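Local coordinates for protein fervidolysin (Fervidobacterium pennivorans, PDB 1R6V) that digests keratin as a calcium-binding, subtilisin-like serine protease, allowing its bacterium to grow on native feathers, at residues E129-E134 / N365-N370; N133-L138 / G216-A221; D571-V576 / G608-L613. The protein carries 1 engineered substitution. All coordinates share one frame; numbering follows the deposited sequence.

Contact 1: residues E129-E134 / N365-N370. With CA (calcium ion), chain B.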
# COMPACT_ATOMS: atom_id res chain seq x y z
N GLU A 129 12.89 -37.04 8.65
CA GLU A 129 13.50 -36.88 7.33
C GLU A 129 15.01 -37.00 7.41
O GLU A 129 15.61 -36.63 8.41
CB GLU A 129 13.16 -35.49 6.77
CG GLU A 129 11.73 -35.09 6.99
CD GLU A 129 10.76 -35.97 6.25
OE1 GLU A 129 10.50 -35.67 5.06
OE2 GLU A 129 10.27 -36.96 6.84
N GLU A 130 15.62 -37.49 6.33
CA GLU A 130 17.06 -37.67 6.32
C GLU A 130 17.84 -36.38 6.57
O GLU A 130 18.96 -36.44 7.08
CB GLU A 130 17.49 -38.29 4.99
CG GLU A 130 17.26 -37.40 3.81
CD GLU A 130 17.28 -38.16 2.50
OE1 GLU A 130 16.97 -37.54 1.46
OE2 GLU A 130 17.61 -39.37 2.50
N LEU A 131 17.28 -35.22 6.23
CA LEU A 131 17.99 -33.97 6.46
C LEU A 131 17.54 -33.22 7.72
O LEU A 131 17.92 -32.07 7.93
CB LEU A 131 17.85 -33.05 5.24
CG LEU A 131 18.32 -33.68 3.92
CD1 LEU A 131 18.13 -32.69 2.77
CD2 LEU A 131 19.79 -34.12 4.03
N SER A 132 16.77 -33.89 8.58
CA SER A 132 16.27 -33.28 9.81
C SER A 132 17.34 -32.58 10.63
O SER A 132 17.08 -31.54 11.24
CB SER A 132 15.63 -34.32 10.73
OG SER A 132 14.53 -34.96 10.14
N ASN A 133 18.53 -33.16 10.68
CA ASN A 133 19.59 -32.58 11.51
C ASN A 133 19.95 -31.16 11.12
O ASN A 133 20.46 -30.39 11.94
CB ASN A 133 20.85 -33.44 11.48
CG ASN A 133 21.55 -33.41 10.13
OD1 ASN A 133 21.01 -33.90 9.13
ND2 ASN A 133 22.73 -32.82 10.08
N GLU A 134 19.70 -30.80 9.88
CA GLU A 134 20.05 -29.46 9.44
C GLU A 134 18.95 -28.42 9.57
O GLU A 134 19.20 -27.24 9.36
CB GLU A 134 20.53 -29.51 8.00
CG GLU A 134 21.88 -30.18 7.90
CD GLU A 134 22.59 -29.85 6.63
OE1 GLU A 134 22.20 -30.40 5.59
OE2 GLU A 134 23.53 -29.02 6.68
N ASN A 365 26.34 -30.69 -2.18
CA ASN A 365 26.78 -31.48 -1.04
C ASN A 365 25.65 -31.99 -0.15
O ASN A 365 25.86 -32.86 0.69
CB ASN A 365 27.78 -30.67 -0.20
CG ASN A 365 29.03 -30.31 -0.98
OD1 ASN A 365 29.69 -31.18 -1.52
ND2 ASN A 365 29.35 -29.02 -1.05
N VAL A 366 24.44 -31.45 -0.33
CA VAL A 366 23.30 -31.87 0.47
C VAL A 366 23.04 -33.36 0.25
O VAL A 366 22.71 -33.79 -0.85
CB VAL A 366 22.04 -31.06 0.10
CG1 VAL A 366 20.84 -31.51 0.94
CG2 VAL A 366 22.30 -29.58 0.33
N PRO A 367 23.19 -34.17 1.31
CA PRO A 367 22.99 -35.62 1.24
C PRO A 367 21.56 -36.14 1.09
O PRO A 367 21.14 -37.05 1.81
CB PRO A 367 23.68 -36.11 2.51
CG PRO A 367 23.36 -35.02 3.50
CD PRO A 367 23.55 -33.75 2.68
N ALA A 368 20.80 -35.57 0.15
CA ALA A 368 19.42 -36.01 -0.09
C ALA A 368 19.46 -37.29 -0.94
O ALA A 368 20.37 -37.48 -1.74
CB ALA A 368 18.63 -34.92 -0.83
N THR A 369 18.47 -38.16 -0.77
CA THR A 369 18.47 -39.39 -1.56
C THR A 369 17.24 -39.50 -2.45
O THR A 369 16.89 -40.59 -2.91
CB THR A 369 18.54 -40.64 -0.64
OG1 THR A 369 17.38 -40.70 0.19
CG2 THR A 369 19.78 -40.60 0.23
N ASN A 370 16.61 -38.36 -2.73
CA ASN A 370 15.41 -38.36 -3.56
C ASN A 370 15.64 -37.72 -4.92
O ASN A 370 14.69 -37.51 -5.68
CB ASN A 370 14.28 -37.64 -2.83
CG ASN A 370 14.65 -36.23 -2.42
OD1 ASN A 370 15.74 -35.75 -2.74
ND2 ASN A 370 13.75 -35.57 -1.70
CA CA B . 10.56 -34.71 2.89
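Leu131 and Glu130, inside a type I beta turn from Glu129 to Ser132, divide the hold on loop 365-370 between an apolar and a polar grip, beside a calcium site of the subtilase domain. The apolar part is tight. Leu131, buried, crosses Val366 at about a right angle, and its CD1 presses on Val366 CG1 at 3.5 Å, closer than usual for two carbons. Its other methyl, CD2, meets Pro367 CG at 3.7 Å; Pro367 is the centre of an inverse gamma turn, whose Ala368 N to Val366 O bond is weak. Leu348 of strand 347-350 also packs on Leu131 and Val366. Within the beta turn, Glu129 O accepts both Ser132 N and Ser132 OG, while Glu129 OE1 binds the calcium ion at 2.4 Å.

Toward solvent, at exposed Thr369 and partly exposed Glu130, polar bonds take over. Glu130 CG lies between the backbone N and the carbonyl carbon (chi1 66°), and the chain runs extended from there to a carboxylate gripped by Thr369 twice. Thr369 N reaches Glu130 OE1 at 2.8 Å, from 34° out of the carboxylate plane. Thr369 OG1, itself also bonded to Lys215 NZ, donates to the syn lone pair of Glu130 OE2 at 2.7 Å.

Contact 2: residues N133-L138 / G216-A221. With CA (calcium ion), chain B.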
# COMPACT_ATOMS: atom_id res chain seq x y z
N ASN A 133 18.53 -33.16 10.68
CA ASN A 133 19.59 -32.58 11.51
C ASN A 133 19.95 -31.16 11.12
O ASN A 133 20.46 -30.39 11.94
CB ASN A 133 20.85 -33.44 11.48
CG ASN A 133 21.55 -33.41 10.13
OD1 ASN A 133 21.01 -33.90 9.13
ND2 ASN A 133 22.73 -32.82 10.08
N GLU A 134 19.70 -30.80 9.88
CA GLU A 134 20.05 -29.46 9.44
C GLU A 134 18.95 -28.42 9.57
O GLU A 134 19.20 -27.24 9.36
CB GLU A 134 20.53 -29.51 8.00
CG GLU A 134 21.88 -30.18 7.90
CD GLU A 134 22.59 -29.85 6.63
OE1 GLU A 134 22.20 -30.40 5.59
OE2 GLU A 134 23.53 -29.02 6.68
N LEU A 135 17.75 -28.85 9.94
CA LEU A 135 16.63 -27.92 10.06
C LEU A 135 16.55 -27.24 11.43
O LEU A 135 15.60 -27.44 12.19
CB LEU A 135 15.32 -28.67 9.77
CG LEU A 135 15.32 -29.33 8.38
CD1 LEU A 135 14.00 -30.07 8.16
CD2 LEU A 135 15.54 -28.27 7.30
N TRP A 136 17.55 -26.40 11.71
CA TRP A 136 17.60 -25.70 12.98
C TRP A 136 16.42 -24.76 13.21
O TRP A 136 16.01 -24.53 14.34
CB TRP A 136 18.91 -24.91 13.10
CG TRP A 136 18.93 -23.60 12.36
CD1 TRP A 136 19.31 -23.39 11.06
CD2 TRP A 136 18.56 -22.33 12.89
NE1 TRP A 136 19.22 -22.06 10.76
CE2 TRP A 136 18.76 -21.38 11.86
CE3 TRP A 136 18.09 -21.89 14.13
CZ2 TRP A 136 18.50 -20.02 12.03
CZ3 TRP A 136 17.83 -20.54 14.31
CH2 TRP A 136 18.04 -19.62 13.26
N GLY A 137 15.87 -24.24 12.11
CA GLY A 137 14.74 -23.34 12.22
C GLY A 137 13.51 -24.02 12.81
O GLY A 137 12.78 -23.42 13.59
N LEU A 138 13.29 -25.28 12.46
CA LEU A 138 12.14 -26.00 13.01
C LEU A 138 12.35 -26.19 14.51
O LEU A 138 11.42 -26.06 15.30
CB LEU A 138 11.98 -27.36 12.35
CG LEU A 138 11.67 -27.33 10.85
CD1 LEU A 138 11.43 -28.75 10.36
CD2 LEU A 138 10.43 -26.46 10.60
N GLY A 216 14.74 -35.81 2.04
CA GLY A 216 14.94 -34.37 1.99
C GLY A 216 14.58 -33.66 3.29
O GLY A 216 14.98 -34.10 4.37
N ILE A 217 13.85 -32.55 3.19
CA ILE A 217 13.46 -31.80 4.38
C ILE A 217 11.96 -31.95 4.62
O ILE A 217 11.30 -32.77 3.98
CB ILE A 217 13.81 -30.29 4.26
CG1 ILE A 217 13.01 -29.64 3.12
CG2 ILE A 217 15.30 -30.13 3.92
CD1 ILE A 217 12.73 -28.14 3.36
N VAL A 218 11.42 -31.19 5.56
CA VAL A 218 9.98 -31.24 5.81
C VAL A 218 9.61 -29.81 6.19
O VAL A 218 10.43 -29.09 6.77
CB VAL A 218 9.62 -32.25 6.94
CG1 VAL A 218 10.38 -31.93 8.21
CG2 VAL A 218 8.10 -32.26 7.18
N GLY A 219 8.41 -29.38 5.81
CA GLY A 219 7.98 -28.03 6.11
C GLY A 219 7.44 -27.87 7.52
O GLY A 219 7.29 -28.85 8.24
N VAL A 220 7.21 -26.63 7.91
CA VAL A 220 6.64 -26.31 9.21
C VAL A 220 5.23 -26.90 9.31
O VAL A 220 4.81 -27.37 10.37
CB VAL A 220 6.53 -24.78 9.39
CG1 VAL A 220 5.76 -24.45 10.64
CG2 VAL A 220 7.94 -24.16 9.44
N ALA A 221 4.53 -26.86 8.18
CA ALA A 221 3.15 -27.34 8.05
C ALA A 221 3.07 -28.38 6.93
O ALA A 221 2.54 -28.12 5.85
CB ALA A 221 2.23 -26.14 7.73
CA CA B . 10.56 -34.71 2.89
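The calcium-binding loop of the subtilase domain is backed by a small apolar core in which Leu135 and Leu138, at the start of helix 136-140, meet Ile217, Val218 and Val220. Leu135 occupies the N-cap position and is also the centre of an inverse gamma turn. Its side chain stands at about a right angle to Ile217, and Leu135 CD2 lies 3.9 Å from Ile217 CG2. The other methyl, Leu135 CD1, comes within 3.8 Å of Val218 N. Three residues on, inside the helix, Leu138 spreads its two methyls over different residues: CD1 faces Val218 O and CG1, and Leu138 CD2 reaches Val220 CG2 at 3.6 Å. Val218 CG1, set between its own backbone N and carbonyl carbon (chi1 56°), sits near both leucines, 4.0 Å from Leu138 CD1 and 4.1 Å from Leu135 CD1.

No hydrogen bond joins the segments, and all five touching residues are buried. Ile217 thus has two roles, since its side chain packs on Leu135 while Ile217 O binds calcium at 2.3 Å. The coordination is completed by Glu129, probably near the start of the mature enzyme, Asp171, Asp213 and the carbonyls of Lys211 and Lys215, consistent with the strong calcium site of subtilisins.

Contact 3: residues D571-V576 / G608-L613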
# COMPACT_ATOMS: atom_id res chain seq x y z
N ASP A 571 -19.52 48.33 -13.67
CA ASP A 571 -20.03 47.39 -12.68
C ASP A 571 -19.12 46.20 -12.44
O ASP A 571 -19.50 45.06 -12.71
CB ASP A 571 -21.42 46.89 -13.09
CG ASP A 571 -22.42 48.02 -13.28
OD1 ASP A 571 -22.41 48.96 -12.46
OD2 ASP A 571 -23.21 47.95 -14.24
N PRO A 572 -17.91 46.44 -11.94
CA PRO A 572 -16.99 45.33 -11.69
C PRO A 572 -17.47 44.48 -10.51
O PRO A 572 -17.93 45.00 -9.49
CB PRO A 572 -15.67 46.03 -11.40
CG PRO A 572 -16.12 47.30 -10.72
CD PRO A 572 -17.28 47.73 -11.59
N GLN A 573 -17.38 43.16 -10.65
CA GLN A 573 -17.79 42.29 -9.56
C GLN A 573 -16.75 41.22 -9.30
O GLN A 573 -16.10 40.73 -10.22
CB GLN A 573 -19.13 41.62 -9.87
CG GLN A 573 -20.29 42.57 -10.07
CD GLN A 573 -21.61 41.84 -10.11
OE1 GLN A 573 -22.09 41.35 -9.08
NE2 GLN A 573 -22.21 41.74 -11.30
N PHE A 574 -16.61 40.88 -8.02
CA PHE A 574 -15.71 39.83 -7.56
C PHE A 574 -16.57 38.58 -7.61
O PHE A 574 -17.70 38.57 -7.13
CB PHE A 574 -15.27 40.10 -6.12
CG PHE A 574 -14.63 38.92 -5.44
CD1 PHE A 574 -13.64 38.17 -6.08
CD2 PHE A 574 -14.99 38.58 -4.14
CE1 PHE A 574 -13.01 37.11 -5.44
CE2 PHE A 574 -14.36 37.51 -3.49
CZ PHE A 574 -13.37 36.78 -4.14
N VAL A 575 -16.03 37.53 -8.21
CA VAL A 575 -16.76 36.29 -8.36
C VAL A 575 -15.99 35.09 -7.86
O VAL A 575 -14.80 34.96 -8.11
CB VAL A 575 -17.08 36.03 -9.84
CG1 VAL A 575 -18.03 34.84 -9.97
CG2 VAL A 575 -17.68 37.28 -10.46
N VAL A 576 -16.69 34.21 -7.15
CA VAL A 576 -16.08 32.98 -6.65
C VAL A 576 -16.62 31.93 -7.62
O VAL A 576 -17.84 31.72 -7.71
CB VAL A 576 -16.52 32.68 -5.21
CG1 VAL A 576 -15.94 31.35 -4.77
CG2 VAL A 576 -16.06 33.79 -4.29
N GLY A 608 -12.41 35.32 -9.58
CA GLY A 608 -12.41 36.03 -10.84
C GLY A 608 -13.03 37.40 -10.71
O GLY A 608 -13.53 37.79 -9.66
N ILE A 609 -12.99 38.13 -11.81
CA ILE A 609 -13.58 39.44 -11.88
C ILE A 609 -14.31 39.52 -13.21
O ILE A 609 -13.82 39.03 -14.23
CB ILE A 609 -12.50 40.54 -11.79
CG1 ILE A 609 -11.89 40.52 -10.38
CG2 ILE A 609 -13.10 41.90 -12.08
CD1 ILE A 609 -10.91 41.59 -10.10
N GLN A 610 -15.50 40.10 -13.18
CA GLN A 610 -16.28 40.28 -14.40
C GLN A 610 -16.76 41.73 -14.44
O GLN A 610 -16.93 42.38 -13.41
CB GLN A 610 -17.49 39.34 -14.43
CG GLN A 610 -18.48 39.52 -13.29
CD GLN A 610 -19.76 38.72 -13.50
OE1 GLN A 610 -20.82 39.27 -13.85
NE2 GLN A 610 -19.67 37.41 -13.30
N THR A 611 -16.97 42.23 -15.65
CA THR A 611 -17.45 43.59 -15.87
C THR A 611 -18.53 43.52 -16.95
O THR A 611 -18.46 42.66 -17.83
CB THR A 611 -16.31 44.51 -16.34
OG1 THR A 611 -16.83 45.81 -16.67
CG2 THR A 611 -15.64 43.92 -17.56
N LEU A 612 -19.52 44.41 -16.88
CA LEU A 612 -20.62 44.41 -17.84
C LEU A 612 -20.14 44.75 -19.25
O LEU A 612 -20.61 44.16 -20.23
CB LEU A 612 -21.70 45.42 -17.41
CG LEU A 612 -23.08 45.32 -18.08
CD1 LEU A 612 -23.72 43.98 -17.73
CD2 LEU A 612 -23.97 46.46 -17.61
N LEU A 613 -19.22 45.70 -19.35
CA LEU A 613 -18.67 46.11 -20.65
C LEU A 613 -17.21 45.71 -20.77
O LEU A 613 -16.47 45.70 -19.79
CB LEU A 613 -18.82 47.62 -20.82
CG LEU A 613 -20.25 48.16 -20.76
CD1 LEU A 613 -20.23 49.68 -20.81
CD2 LEU A 613 -21.06 47.61 -21.93
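The ring of Phe574 and the side-chain amides of Gln573 and Gln610 are the flat groups here, and they belong to opposite faces of an antiparallel strand pair. Phe574, CG anti to its backbone N (chi1 166°), shares its face with Ile609; its CD1 lies 3.6 Å from Gly608 O, which approaches the ring obliquely. Beyond the pair, the ring meets Phe562 edge-to-face and Tyr596 with the planes inclined to each other, so the ring is part of a small aromatic cluster. On the other face, Gln573 and Gln610 run side by side in the same direction. Gln610 also crosses Val575 at about a right angle, its CG touching Val575 CG2 at 3.7 Å. Leu6 packs on Val575 and Gln610, which places the start of the chain, in the inferred propeptide, on this face.

Between the faces, the backbones hold the register. Gln573 with Gln610 and Val575 with Gly608 are hydrogen-bonded pairs, whereas Phe574 with Ile609 is the non-hydrogen-bonded pair between them. Gln573 N gives to Gln610 O at 2.9 Å, and Gln610 N returns a bond to Gln573 O at 3.1 Å. Val575 N reaches Gly608 O at 2.9 Å from above the carbonyl plane, while Gly608 N bonds Val575 O at 2.8 Å. Two CA-H...O contacts add to these, from Ile609 CA to Gln573 O (3.3 Å) and from Pro572 CA to Gln610 O (3.4 Å). The short segments 573-576 and 608-610 run at 137° between their directions, consistent with local twist. On its other side, strand 573-577 pairs with strand 584-589. Side chains alternating between the two faces of an antiparallel strand pair are typical of a beta-sandwich, here the second beta-sandwich domain, to which both segments belong.

Contacts 1 and 2 work as neighbours, their centres 10 Å apart, both starting from the same part of the chain and sharing Asn133 and Glu134. They meet at Gly216, whose N probably bonds Glu130 OE1 (2.9 Å) and whose O probably accepts Leu131 N (3.2 Å). Both also give ligands to the calcium ion, Glu129 OE1 and Ile217 O, which therefore ties residues 129-134 to the loop after helix 200-209. That helix opens with Ala200, an engineered residue at an inferred charge-relay position. Contact 3 stands apart: its centre is about 86 Å from that of contact 1 and 79 Å from that of contact 2, in a domain that may mediate interactions with substrate.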